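Side-chain contacts in SPT6 (Antonospora locustae, PDB 2XP1), which is a transcription elongation factor whose tandem SH2 domains enable its interaction with RNA polymerase II: residues 6-9 against 10-14; 78-81 against 82-86. One frame throughout, in Å; residues are numbered along the deposited sequence.

Interaction 1 (6-9 against 10-14)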
ATOM      1  N   TYR A   6       1.365  23.740  24.862  1.00 65.71           N
ATOM      2  CA  TYR A   6       2.059  24.837  25.523  1.00 66.41           C
ATOM      3  C   TYR A   6       3.545  24.822  25.197  1.00 62.78           C
ATOM      4  O   TYR A   6       4.276  25.784  25.456  1.00 62.12           O
ATOM      5  CB  TYR A   6       1.869  24.714  27.042  1.00 69.64           C
ATOM      6  CG  TYR A   6       0.539  25.191  27.562  1.00 74.62           C
ATOM      7  CD1 TYR A   6      -0.634  24.504  27.287  1.00 78.08           C
ATOM      8  CD2 TYR A   6       0.465  26.332  28.337  1.00 78.44           C
ATOM      9  CE1 TYR A   6      -1.850  24.958  27.775  1.00 85.45           C
ATOM     10  CE2 TYR A   6      -0.724  26.788  28.837  1.00 86.03           C
ATOM     11  CZ  TYR A   6      -1.885  26.108  28.558  1.00 88.57           C
ATOM     12  OH  TYR A   6      -3.068  26.597  29.078  1.00 95.29           O
ATOM     13  N   THR A   7       3.975  23.696  24.649  1.00 61.29           N
ATOM     14  CA  THR A   7       5.368  23.445  24.275  1.00 58.97           C
ATOM     15  C   THR A   7       5.449  23.568  22.763  1.00 56.84           C
ATOM     16  O   THR A   7       4.462  23.339  22.071  1.00 56.38           O
ATOM     17  CB  THR A   7       5.779  21.992  24.623  1.00 59.21           C
ATOM     18  OG1 THR A   7       4.947  21.098  23.878  1.00 57.59           O
ATOM     19  CG2 THR A   7       5.628  21.684  26.149  1.00 61.03           C
ATOM     20  N   ASN A   8       6.619  23.926  22.236  1.00 55.56           N
ATOM     21  CA  ASN A   8       6.771  23.971  20.784  1.00 53.64           C
ATOM     22  C   ASN A   8       6.605  22.571  20.209  1.00 51.63           C
ATOM     23  O   ASN A   8       6.991  21.585  20.852  1.00 50.97           O
ATOM     24  CB  ASN A   8       8.115  24.568  20.369  1.00 52.45           C
ATOM     25  CG  ASN A   8       8.289  26.002  20.851  1.00 56.68           C
ATOM     26  OD1 ASN A   8       8.024  26.958  20.102  1.00 60.08           O
ATOM     27  ND2 ASN A   8       8.715  26.164  22.113  1.00 58.28           N
ATOM     28  N   PRO A   9       6.023  22.478  19.000  1.00 50.46           N
ATOM     29  CA  PRO A   9       5.957  21.169  18.363  1.00 48.81           C
ATOM     30  C   PRO A   9       7.366  20.620  18.281  1.00 47.68           C
ATOM     31  O   PRO A   9       8.310  21.363  18.012  1.00 46.78           O
ATOM     32  CB  PRO A   9       5.398  21.463  16.973  1.00 48.20           C
ATOM     33  CG  PRO A   9       5.290  22.945  16.858  1.00 48.13           C
ATOM     34  CD  PRO A   9       5.370  23.536  18.209  1.00 50.42           C
ATOM     35  N   ARG A  10       7.501  19.332  18.554  1.00 48.21           N
ATOM     36  CA  ARG A  10       8.805  18.667  18.534  1.00 48.55           C
ATOM     37  C   ARG A  10       9.536  18.740  17.176  1.00 46.52           C
ATOM     38  O   ARG A  10      10.779  18.776  17.116  1.00 46.67           O
ATOM     39  CB  ARG A  10       8.679  17.228  19.030  1.00 49.84           C
ATOM     40  CG  ARG A  10       8.170  17.115  20.496  1.00 54.13           C
ATOM     41  CD  ARG A  10       7.907  15.636  20.931  1.00 60.87           C
ATOM     42  NE  ARG A  10       6.809  14.974  20.202  1.00 61.94           N
ATOM     43  CZ  ARG A  10       6.983  14.116  19.199  1.00 63.10           C
ATOM     44  NH1 ARG A  10       8.221  13.813  18.811  1.00 64.49           N
ATOM     45  NH2 ARG A  10       5.934  13.555  18.573  1.00 62.29           N
ATOM     46  N   PHE A  11       8.788  18.802  16.085  1.00 44.63           N
ATOM     47  CA  PHE A  11       9.460  18.836  14.805  1.00 42.76           C
ATOM     48  C   PHE A  11      10.246  20.133  14.557  1.00 42.88           C
ATOM     49  O   PHE A  11      11.086  20.183  13.653  1.00 41.03           O
ATOM     50  CB  PHE A  11       8.495  18.514  13.675  1.00 41.20           C
ATOM     51  CG  PHE A  11       7.319  19.407  13.617  1.00 41.12           C
ATOM     52  CD1 PHE A  11       7.431  20.681  13.111  1.00 41.61           C
ATOM     53  CD2 PHE A  11       6.083  18.960  14.041  1.00 42.78           C
ATOM     54  CE1 PHE A  11       6.334  21.511  13.031  1.00 42.37           C
ATOM     55  CE2 PHE A  11       4.977  19.786  13.967  1.00 43.75           C
ATOM     56  CZ  PHE A  11       5.111  21.066  13.481  1.00 43.55           C
ATOM     57  N   TYR A  12       9.993  21.170  15.366  1.00 45.44           N
ATOM     58  CA  TYR A  12      10.780  22.425  15.277  1.00 47.12           C
ATOM     59  C   TYR A  12      12.247  22.149  15.522  1.00 47.52           C
ATOM     60  O   TYR A  12      13.095  22.703  14.873  1.00 48.60           O
ATOM     61  CB  TYR A  12      10.283  23.485  16.267  1.00 49.64           C
ATOM     62  CG  TYR A  12       9.088  24.339  15.790  1.00 50.56           C
ATOM     63  CD1 TYR A  12       8.163  23.849  14.877  1.00 51.54           C
ATOM     64  CD2 TYR A  12       8.886  25.617  16.294  1.00 54.81           C
ATOM     65  CE1 TYR A  12       7.074  24.610  14.455  1.00 54.23           C
ATOM     66  CE2 TYR A  12       7.795  26.401  15.874  1.00 58.01           C
ATOM     67  CZ  TYR A  12       6.901  25.894  14.956  1.00 56.87           C
ATOM     68  OH  TYR A  12       5.815  26.663  14.552  1.00 59.41           O
ATOM     69  N   LYS A  13      12.530  21.225  16.419  1.00 48.63           N
ATOM     70  CA  LYS A  13      13.903  20.852  16.778  1.00 49.98           C
ATOM     71  C   LYS A  13      14.597  19.995  15.687  1.00 48.25           C
ATOM     72  O   LYS A  13      15.811  19.750  15.754  1.00 48.85           O
ATOM     73  CB  LYS A  13      13.916  20.112  18.144  1.00 51.78           C
ATOM     74  CG  LYS A  13      13.215  20.864  19.302  1.00 55.49           C
ATOM     75  CD  LYS A  13      13.328  20.128  20.691  1.00 59.68           C
ATOM     76  CE  LYS A  13      12.966  21.105  21.851  1.00 63.76           C
ATOM     77  NZ  LYS A  13      12.890  20.545  23.271  1.00 66.80           N
ATOM     78  N   HIS A  14      13.830  19.532  14.697  1.00 45.00           N
ATOM     79  CA  HIS A  14      14.411  18.666  13.689  1.00 43.06           C
ATOM     80  C   HIS A  14      15.209  19.450  12.641  1.00 42.59           C
ATOM     81  O   HIS A  14      14.750  20.485  12.171  1.00 41.73           O
ATOM     82  CB  HIS A  14      13.379  17.801  13.004  1.00 40.80           C
ATOM     83  CG  HIS A  14      13.995  16.664  12.263  1.00 41.00           C
ATOM     84  ND1 HIS A  14      14.320  16.738  10.928  1.00 38.70           N
ATOM     85  CD2 HIS A  14      14.405  15.446  12.686  1.00 42.69           C
ATOM     86  CE1 HIS A  14      14.870  15.600  10.549  1.00 40.97           C
ATOM     87  NE2 HIS A  14      14.943  14.800  11.600  1.00 43.00           N
TER

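Interaction 2 (78-81 against 82-86)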
ATOM      1  N   GLU A  78       7.508   6.215  13.764  1.00 56.19           N
ATOM      2  CA  GLU A  78       8.093   6.445  15.100  1.00 58.44           C
ATOM      3  C   GLU A  78       8.612   7.875  15.281  1.00 56.04           C
ATOM      4  O   GLU A  78       8.479   8.428  16.371  1.00 57.62           O
ATOM      5  CB  GLU A  78       9.204   5.424  15.451  1.00 61.53           C
ATOM      6  CG  GLU A  78       8.904   3.934  15.181  1.00 65.71           C
ATOM      7  CD  GLU A  78       7.776   3.335  16.025  1.00 72.54           C
ATOM      8  OE1 GLU A  78       7.346   3.976  17.005  1.00 73.23           O
ATOM      9  OE2 GLU A  78       7.324   2.197  15.715  1.00 76.14           O
ATOM     10  N   ASP A  79       9.175   8.469  14.221  1.00 52.81           N
ATOM     11  CA  ASP A  79       9.763   9.810  14.259  1.00 51.28           C
ATOM     12  C   ASP A  79       9.876  10.398  12.860  1.00 48.40           C
ATOM     13  O   ASP A  79       9.517   9.746  11.890  1.00 47.91           O
ATOM     14  CB  ASP A  79      11.150   9.811  14.943  1.00 53.20           C
ATOM     15  CG  ASP A  79      12.050   8.648  14.505  1.00 56.59           C
ATOM     16  OD1 ASP A  79      12.245   8.382  13.303  1.00 54.60           O
ATOM     17  OD2 ASP A  79      12.589   7.979  15.409  1.00 66.73           O
ATOM     18  N   ILE A  80      10.383  11.620  12.739  1.00 46.30           N
ATOM     19  CA  ILE A  80      10.545  12.211  11.411  1.00 44.50           C
ATOM     20  C   ILE A  80      11.560  11.452  10.550  1.00 44.99           C
ATOM     21  O   ILE A  80      11.302  11.207   9.365  1.00 43.64           O
ATOM     22  CB  ILE A  80      10.774  13.719  11.475  1.00 43.33           C
ATOM     23  CG1 ILE A  80       9.437  14.449  11.501  1.00 42.23           C
ATOM     24  CG2 ILE A  80      11.525  14.251  10.255  1.00 44.74           C
ATOM     25  CD1 ILE A  80       9.554  15.770  12.142  1.00 41.15           C
ATOM     26  N   ASP A  81      12.695  11.062  11.142  1.00 46.64           N
ATOM     27  CA  ASP A  81      13.718  10.256  10.439  1.00 47.53           C
ATOM     28  C   ASP A  81      13.087   9.051   9.764  1.00 46.64           C
ATOM     29  O   ASP A  81      13.427   8.744   8.635  1.00 46.23           O
ATOM     30  CB  ASP A  81      14.786   9.722  11.421  1.00 51.61           C
ATOM     31  CG  ASP A  81      15.838  10.758  11.792  1.00 53.17           C
ATOM     32  OD1 ASP A  81      15.723  11.930  11.387  1.00 53.30           O
ATOM     33  OD2 ASP A  81      16.784  10.372  12.517  1.00 60.97           O
ATOM     34  N   GLU A  82      12.204   8.342  10.476  1.00 46.97           N
ATOM     35  CA  GLU A  82      11.476   7.211   9.887  1.00 46.87           C
ATOM     36  C   GLU A  82      10.587   7.651   8.717  1.00 44.38           C
ATOM     37  O   GLU A  82      10.531   6.944   7.733  1.00 45.98           O
ATOM     38  CB  GLU A  82      10.699   6.362  10.919  1.00 49.22           C
ATOM     39  CG  GLU A  82      10.237   4.975  10.361  1.00 49.68           C
ATOM     40  CD  GLU A  82       9.415   4.117  11.336  1.00 52.70           C
ATOM     41  OE1 GLU A  82       8.663   4.654  12.158  1.00 52.31           O
ATOM     42  OE2 GLU A  82       9.511   2.878  11.290  1.00 57.27           O
ATOM     43  N   VAL A  83       9.917   8.805   8.782  1.00 42.10           N
ATOM     44  CA  VAL A  83       9.170   9.327   7.590  1.00 39.57           C
ATOM     45  C   VAL A  83      10.125   9.395   6.398  1.00 39.78           C
ATOM     46  O   VAL A  83       9.816   8.924   5.292  1.00 39.74           O
ATOM     47  CB  VAL A  83       8.543  10.737   7.838  1.00 37.42           C
ATOM     48  CG1 VAL A  83       7.965  11.330   6.582  1.00 35.30           C
ATOM     49  CG2 VAL A  83       7.499  10.676   8.887  1.00 36.37           C
ATOM     50  N   ILE A  84      11.314   9.948   6.623  1.00 40.50           N
ATOM     51  CA  ILE A  84      12.283  10.092   5.538  1.00 40.57           C
ATOM     52  C   ILE A  84      12.808   8.780   4.934  1.00 43.28           C
ATOM     53  O   ILE A  84      12.828   8.629   3.693  1.00 42.82           O
ATOM     54  CB  ILE A  84      13.391  11.041   5.959  1.00 41.56           C
ATOM     55  CG1 ILE A  84      12.783  12.441   6.032  1.00 39.84           C
ATOM     56  CG2 ILE A  84      14.522  11.056   4.911  1.00 41.00           C
ATOM     57  CD1 ILE A  84      13.155  13.118   7.204  1.00 46.45           C
ATOM     58  N   SER A  85      13.224   7.832   5.777  1.00 45.58           N
ATOM     59  CA  SER A  85      13.758   6.568   5.241  1.00 48.99           C
ATOM     60  C   SER A  85      12.653   5.702   4.704  1.00 48.94           C
ATOM     61  O   SER A  85      12.736   5.212   3.584  1.00 49.60           O
ATOM     62  CB  SER A  85      14.630   5.792   6.254  1.00 52.63           C
ATOM     63  OG  SER A  85      14.040   5.704   7.534  1.00 54.46           O
ATOM     64  N   VAL A  86      11.584   5.561   5.475  1.00 49.35           N
ATOM     65  CA  VAL A  86      10.530   4.642   5.096  1.00 51.48           C
ATOM     66  C   VAL A  86       9.713   5.207   3.971  1.00 49.25           C
ATOM     67  O   VAL A  86       9.229   4.462   3.149  1.00 50.89           O
ATOM     68  CB  VAL A  86       9.639   4.216   6.307  1.00 53.04           C
ATOM     69  CG1 VAL A  86       8.357   3.559   5.845  1.00 54.26           C
ATOM     70  CG2 VAL A  86      10.388   3.265   7.189  1.00 56.95           C
TER

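Interaction 1 (6-9 against 10-14)
Pro-9 turns two successive atoms of its ring onto two aromatic side chains, those of Phe-11 and Tyr-12. CB lies above one face of the Phe-11 ring, displaced toward the rim and closest to CE2 at 3.5 Å, while the centroid is 3.7 Å from CB. CG, one bond further out at the tip of the pyrrolidine, leans over a face of Tyr-12, where CE1 lies 3.4 Å away, again nearer the rim than the centre. Both are CH-pi contacts. The Phe-11 ring is brought back to the proline by a chi1 of 57°, with CG lodged between the backbone N and the carbonyl carbon; its CD1 in turn meets the Tyr-12 ring at the edge. A serine in place of Phe-11 would probably leave Pro-9 CB without its aromatic face and open a gap where the ring meets Phe-17. Asn-8 adds a looser contact, OD1 standing 4.1 Å from Tyr-12 CD2. Behind the rings, Tyr-12 N donates to Pro-9 O (3.1 Å, 156° at the hydrogen) from well above the carbonyl plane. With helical backbone angles at Arg-10 and Phe-11, this bond closes a type I beta turn, in the segment leading to strand 17-18 of an SH2 fold.

Interaction 2 (78-81 against 82-86)
The side chains of Glu-78 and Glu-82 run side by side, pointing the same way, with their carboxylate planes 28° apart. Around the Glu-82 group, OE1 is met nearly end-on by Glu-78 N, in a short 2.5 Å bond, while Glu-78 CG approaches the same oxygen from off the carboxylate plane at 3.1 Å. The Asp-79 side chain crosses that of Glu-82 at about a right angle. Asp-79 is the N-cap of helix 80-100: OD1 accepts from Glu-82 N at 2.8 Å, met close to the line of the CG-OD1 bond. A chi1 of 44° folds the aspartate over the first turn so that OD1 can replace the carbonyl which that amide lacks. Glu-82 closes the motif from the other side, much as in a capping box, except that it grips the amide one residue before the N-cap. To do so its chain runs extended beyond CG. Two acidic groups, with Glu-78 OE2 and Glu-82 OE1 4.5 Å apart, thus gather at the helix start, where the helix dipole would probably ease their mutual repulsion.

The opposite character appears at Ile-80 and Ile-84, one turn apart, where CG2 of the first touches CD1 of the second at 3.6 Å; these side chains also pack on Ile-38 and Phe-36 of strand 36-40. Further along, Asp-81 O accepts twice from one residue: Ser-85 N, in the carbonyl plane at 3.0 Å, and Ser-85 OG, tilted out of that plane at 3.3 Å.

How the interactions relate
The turn of interaction 1 sits against the N-terminal end of the helix capped in interaction 2; their centres are about 16 Å apart, and they meet directly. His-14 NE2 and Asp-81 OD1 lie 3.0 Å apart in a probable hydrogen bond that ties the end of 10-14 to the first turn of the helix, and His-14 ND1 bonds to Leu-16 N. Next to it, Ile-80 takes the apolar share: its CD1 comes within 3.3 Å of Phe-11 CB, and its CG2 within 3.6 Å of His-14 CE1. Phe-11 therefore lies between Pro-9 and Ile-80, joining the surface turn to the buried side of helix 80-100.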